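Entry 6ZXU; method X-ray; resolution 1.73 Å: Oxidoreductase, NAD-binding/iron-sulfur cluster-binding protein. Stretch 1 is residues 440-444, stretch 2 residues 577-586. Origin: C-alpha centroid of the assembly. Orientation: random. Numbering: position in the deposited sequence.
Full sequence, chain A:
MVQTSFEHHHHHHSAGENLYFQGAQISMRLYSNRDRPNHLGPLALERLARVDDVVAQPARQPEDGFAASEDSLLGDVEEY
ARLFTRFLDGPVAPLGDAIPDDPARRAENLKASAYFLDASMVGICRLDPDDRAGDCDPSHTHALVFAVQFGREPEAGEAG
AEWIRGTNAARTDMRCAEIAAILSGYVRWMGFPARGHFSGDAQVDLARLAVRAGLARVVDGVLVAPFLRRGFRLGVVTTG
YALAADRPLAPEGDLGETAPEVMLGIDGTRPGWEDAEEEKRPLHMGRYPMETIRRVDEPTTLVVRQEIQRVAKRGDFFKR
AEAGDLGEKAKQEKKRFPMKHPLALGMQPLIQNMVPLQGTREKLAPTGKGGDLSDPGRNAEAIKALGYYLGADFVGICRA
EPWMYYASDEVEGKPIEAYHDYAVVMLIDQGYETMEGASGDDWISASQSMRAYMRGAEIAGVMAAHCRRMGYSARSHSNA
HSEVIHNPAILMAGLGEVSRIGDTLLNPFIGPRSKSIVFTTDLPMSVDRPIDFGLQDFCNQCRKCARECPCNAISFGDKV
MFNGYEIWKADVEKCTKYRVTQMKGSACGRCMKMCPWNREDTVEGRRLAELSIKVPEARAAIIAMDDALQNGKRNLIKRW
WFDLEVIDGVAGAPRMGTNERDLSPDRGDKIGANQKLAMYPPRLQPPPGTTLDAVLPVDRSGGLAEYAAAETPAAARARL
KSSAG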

# COMPACT_ATOMS: atom_id res chain seq x y z
N GLY A 440 -10.98 8.20 -8.35
CA GLY A 440 -11.00 6.76 -8.13
C GLY A 440 -10.71 5.91 -9.32
O GLY A 440 -10.09 4.86 -9.18
N ASP A 441 -11.14 6.38 -10.52
CA ASP A 441 -10.83 5.71 -11.79
C ASP A 441 -10.09 6.63 -12.79
O ASP A 441 -10.24 6.48 -14.00
CB ASP A 441 -12.06 5.17 -12.38
CG ASP A 441 -13.15 6.27 -12.53
OD1 ASP A 441 -12.95 7.41 -12.03
OD2 ASP A 441 -14.21 5.95 -13.07
N ASP A 442 -9.24 7.53 -12.30
CA ASP A 442 -8.47 8.39 -13.19
C ASP A 442 -7.08 7.93 -13.35
O ASP A 442 -6.81 6.75 -13.16
CB ASP A 442 -8.57 9.84 -12.70
CG ASP A 442 -8.00 10.05 -11.27
OD1 ASP A 442 -7.13 9.28 -10.85
OD2 ASP A 442 -8.42 11.04 -10.59
N TRP A 443 -6.15 8.82 -13.71
CA TRP A 443 -4.79 8.44 -14.12
C TRP A 443 -3.88 7.99 -13.01
O TRP A 443 -2.89 7.33 -13.27
CB TRP A 443 -4.11 9.56 -15.03
CG TRP A 443 -4.92 9.67 -16.23
CD1 TRP A 443 -5.87 10.60 -16.52
CD2 TRP A 443 -4.99 8.68 -17.27
NE1 TRP A 443 -6.49 10.25 -17.70
CE2 TRP A 443 -5.99 9.07 -18.16
CE3 TRP A 443 -4.29 7.53 -17.54
CZ2 TRP A 443 -6.31 8.31 -19.32
CZ3 TRP A 443 -4.58 6.78 -18.69
CH2 TRP A 443 -5.59 7.18 -19.56
N ILE A 444 -4.24 8.25 -11.77
CA ILE A 444 -3.38 7.85 -10.64
C ILE A 444 -3.83 6.53 -9.96
O ILE A 444 -3.18 6.05 -9.07
CB ILE A 444 -3.29 9.00 -9.65
CG1 ILE A 444 -2.01 8.91 -8.77
CG2 ILE A 444 -4.51 9.09 -8.74
CD1 ILE A 444 -0.76 8.91 -9.58
N LYS A 577 -13.91 -5.96 -16.46
CA LYS A 577 -13.95 -5.32 -17.76
C LYS A 577 -13.76 -3.81 -17.61
O LYS A 577 -13.00 -3.20 -18.39
CB LYS A 577 -15.28 -5.62 -18.44
CG LYS A 577 -15.25 -6.98 -19.09
CD LYS A 577 -16.63 -7.39 -19.62
CE LYS A 577 -16.47 -8.53 -20.64
NZ LYS A 577 -17.71 -9.34 -20.70
N TYR A 578 -14.39 -3.18 -16.62
CA TYR A 578 -14.19 -1.75 -16.42
C TYR A 578 -12.73 -1.42 -16.08
O TYR A 578 -12.11 -0.59 -16.72
CB TYR A 578 -15.16 -1.18 -15.36
CG TYR A 578 -15.07 0.32 -15.24
CD1 TYR A 578 -15.64 1.15 -16.19
CD2 TYR A 578 -14.33 0.92 -14.23
CE1 TYR A 578 -15.51 2.54 -16.12
CE2 TYR A 578 -14.23 2.30 -14.14
CZ TYR A 578 -14.83 3.12 -15.09
OH TYR A 578 -14.70 4.49 -15.01
N ARG A 579 -12.16 -2.09 -15.12
CA ARG A 579 -10.81 -1.79 -14.73
C ARG A 579 -9.78 -2.01 -15.86
O ARG A 579 -8.88 -1.18 -16.06
CB ARG A 579 -10.42 -2.61 -13.50
CG ARG A 579 -11.21 -2.32 -12.26
CD ARG A 579 -10.66 -2.96 -10.96
NE ARG A 579 -9.47 -2.30 -10.53
CZ ARG A 579 -8.38 -2.88 -10.12
NH1 ARG A 579 -7.37 -2.15 -9.70
NH2 ARG A 579 -8.33 -4.18 -10.03
N VAL A 580 -9.89 -3.13 -16.59
CA VAL A 580 -8.93 -3.49 -17.63
C VAL A 580 -9.08 -2.56 -18.85
O VAL A 580 -8.09 -2.16 -19.45
CB VAL A 580 -9.09 -4.94 -18.05
CG1 VAL A 580 -8.29 -5.29 -19.29
CG2 VAL A 580 -8.62 -5.83 -16.87
N THR A 581 -10.32 -2.25 -19.20
CA THR A 581 -10.60 -1.60 -20.48
C THR A 581 -11.07 -0.12 -20.48
O THR A 581 -11.10 0.48 -21.51
CB THR A 581 -11.61 -2.38 -21.37
OG1 THR A 581 -12.91 -2.18 -20.88
CG2 THR A 581 -11.32 -3.86 -21.45
N GLN A 582 -11.47 0.47 -19.37
CA GLN A 582 -11.87 1.86 -19.43
C GLN A 582 -10.68 2.78 -19.78
O GLN A 582 -9.53 2.51 -19.39
CB GLN A 582 -12.59 2.29 -18.17
CG GLN A 582 -11.73 2.42 -16.90
CD GLN A 582 -11.26 3.85 -16.69
OE1 GLN A 582 -11.68 4.76 -17.39
NE2 GLN A 582 -10.45 4.06 -15.69
N MET A 583 -10.95 3.82 -20.56
CA MET A 583 -9.92 4.57 -21.24
C MET A 583 -9.72 6.00 -20.72
O MET A 583 -8.88 6.71 -21.25
CB MET A 583 -10.26 4.67 -22.74
CG MET A 583 -10.33 3.33 -23.43
SD MET A 583 -10.87 3.44 -25.20
CE MET A 583 -12.67 3.82 -25.03
N LYS A 584 -10.47 6.39 -19.68
CA LYS A 584 -10.34 7.71 -19.09
C LYS A 584 -9.58 7.68 -17.75
O LYS A 584 -9.70 8.57 -16.92
CB LYS A 584 -11.66 8.39 -19.03
CG LYS A 584 -12.48 8.33 -20.32
CD LYS A 584 -13.32 9.51 -20.62
CE LYS A 584 -14.42 9.75 -19.66
NZ LYS A 584 -14.89 11.19 -19.64
N GLY A 585 -8.81 6.67 -17.58
CA GLY A 585 -7.91 6.55 -16.46
C GLY A 585 -7.15 5.24 -16.52
O GLY A 585 -7.26 4.45 -17.47
N SER A 586 -6.43 4.94 -15.43
CA SER A 586 -5.71 3.66 -15.30
C SER A 586 -6.32 2.78 -14.17
O SER A 586 -6.08 3.03 -13.01
CB SER A 586 -4.28 3.97 -14.97
OG SER A 586 -3.51 2.85 -15.24

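Three hydrogen bonds join the two stretches, and all of their acceptors lie on Asp 441 and Asp 442. The shortest involves side chains alone: Tyr 578 OH donates to Asp 441 OD2 at 2.5 Å, a very short bond that reaches the carboxylate at the edge of the tyrosine ring, near its plane. The second bond ties a side chain to the backbone, with Gln 582 NE2 donating to Asp 441 O at 3.0 Å. Gln 582 is the first residue to leave helical geometry, and its other amide atom, OE1, accepts from Lys 584 N at 3.1 Å, so one side chain braces the turn after the helix while holding the facing stretch. The third is purely backbone and nearly straight: Ser 586 N donates to Asp 442 O at 2.9 Å, with an angle of 164° at the hydrogen.

The backbones come closest at Gly 585, whose CA lies 3.8 Å from Asp 442 CA. Its lack of a side chain permits this approach, because an ideal CB on Gly 585 would fall 1.9 Å from Asp 441 O and 2.6 Å from Asp 442 CA. Instead, Gly 585 CA makes a CA-H...O contact with Asp 441 O at 3.4 Å. Gly 585 CA also sits 3.5 Å from the centroid of the Trp 443 six-membered ring, only 10° off the ring normal, in a CH-pi interaction. Although the CA-to-CB bond of Trp 443 points away from stretch 2, the indole returns to it, covering the backbone of Gly 585 and Ser 586 with one face.

Within stretch 1, Asp 442 OD1 accepts from Ile 444 N at 3.2 Å, a capping bond at the turn leading into a helix. Asp 442 thus caps through OD1 while its carbonyl O binds the other stretch.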